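Local atomic coordinates of YCAC GENE product (Escherichia coli, PDB entry 1YAC), a protein that is probably a hydrolase of the isochorismatase family, of unknown substrate specificity, assembled as an octamer. Residues A[143-146]-A[147-150]. Residues are numbered along the deposited sequence; the frame is centred on the assembly and turned at random.
Sequences FNEI and TRHS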
# COMPACT_ATOMS: atom_id res chain seq x y z
N PHE A 143 5.55 15.60 6.01
CA PHE A 143 5.27 15.42 4.59
C PHE A 143 4.92 13.99 4.14
O PHE A 143 3.90 13.77 3.49
CB PHE A 143 6.45 15.93 3.74
CG PHE A 143 6.85 17.34 4.06
CD1 PHE A 143 6.18 18.42 3.48
CD2 PHE A 143 7.89 17.60 4.96
CE1 PHE A 143 6.53 19.74 3.80
CE2 PHE A 143 8.25 18.91 5.29
CZ PHE A 143 7.57 19.98 4.71
N ASN A 144 5.75 13.02 4.53
CA ASN A 144 5.55 11.65 4.08
C ASN A 144 6.31 10.69 4.98
O ASN A 144 6.94 11.11 5.95
CB ASN A 144 6.02 11.52 2.61
CG ASN A 144 7.45 12.00 2.40
OD1 ASN A 144 8.39 11.43 2.95
ND2 ASN A 144 7.62 13.08 1.61
N GLU A 145 6.23 9.39 4.67
CA GLU A 145 6.88 8.36 5.47
C GLU A 145 8.39 8.44 5.51
O GLU A 145 9.01 8.07 6.51
CB GLU A 145 6.39 6.96 5.09
CG GLU A 145 4.93 6.73 5.52
CD GLU A 145 4.40 5.33 5.21
OE1 GLU A 145 5.20 4.42 4.91
OE2 GLU A 145 3.16 5.14 5.28
N ILE A 146 9.00 8.92 4.43
CA ILE A 146 10.45 9.08 4.41
C ILE A 146 10.90 10.19 5.37
O ILE A 146 11.82 9.98 6.17
CB ILE A 146 10.99 9.37 3.00
CG1 ILE A 146 10.80 8.14 2.11
CG2 ILE A 146 12.47 9.78 3.06
CD1 ILE A 146 11.27 8.32 0.67
N THR A 147 10.24 11.34 5.34
CA THR A 147 10.62 12.44 6.22
C THR A 147 10.35 12.03 7.66
O THR A 147 11.14 12.36 8.57
CB THR A 147 9.90 13.78 5.87
OG1 THR A 147 8.47 13.63 5.96
CG2 THR A 147 10.27 14.23 4.45
N ARG A 148 9.28 11.27 7.87
CA ARG A 148 8.94 10.78 9.20
C ARG A 148 9.97 9.76 9.71
O ARG A 148 10.57 9.96 10.77
CB ARG A 148 7.57 10.11 9.21
CG ARG A 148 7.21 9.51 10.57
CD ARG A 148 5.84 8.88 10.60
NE ARG A 148 5.79 7.59 9.93
CZ ARG A 148 4.78 7.14 9.19
NH1 ARG A 148 3.69 7.86 8.96
NH2 ARG A 148 4.82 5.91 8.74
N HIS A 149 10.15 8.66 8.98
CA HIS A 149 11.07 7.60 9.41
C HIS A 149 12.51 8.05 9.57
O HIS A 149 13.22 7.55 10.44
CB HIS A 149 10.95 6.37 8.50
CG HIS A 149 9.64 5.64 8.64
ND1 HIS A 149 9.04 4.98 7.58
CD2 HIS A 149 8.81 5.48 9.70
CE1 HIS A 149 7.89 4.46 7.99
NE2 HIS A 149 7.73 4.74 9.27
N SER A 150 12.95 9.00 8.74
CA SER A 150 14.30 9.54 8.85
C SER A 150 14.43 10.25 10.20
O SER A 150 15.42 10.07 10.93
CB SER A 150 14.58 10.50 7.69
OG SER A 150 14.72 9.78 6.46
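Two hydrogen bonds join Asn144 and Thr147: Asn144 OD1 accepts from Thr147 N at 3.0 Å, with an N-H...O angle of 160°, and Asn144 O takes Thr147 OG1 at 2.9 Å; Asn144 O also accepts from Arg148 N. With CG between its own N and carbonyl carbon (chi1 54°), the amide oxygen is directed to Thr147 N, three residues on. The OD1 bond, from a residue directly before helix 145-158, makes Asn144 its N-cap; the helix links strands 132-136 and 161-163 in a beta-alpha-beta unit of the three-layer isochorismatase fold. An alanine here would probably leave Thr147 N without its side-chain acceptor and the first helical turn less firmly closed. Thr147 is buried, its hydroxyl also bonded to Thr142. Two residues on, Ile146 O is held from opposite faces of its plane by Ser150 N (3.0 Å) and Ser150 OG (2.9 Å); that hydroxyl also bonds Thr137 of a second subunit. The exposed Glu145 side is looser. Its CG lies over one face of the Arg148 guanidinium, 3.3 Å from Arg148 NH2, yet the salt bridge from Glu145 OE2 to Arg148 NH2 is long at 3.9 Å, with carboxylate and guanidinium planes 32° apart; Arg148 NH1 also forms a salt bridge with Asp30.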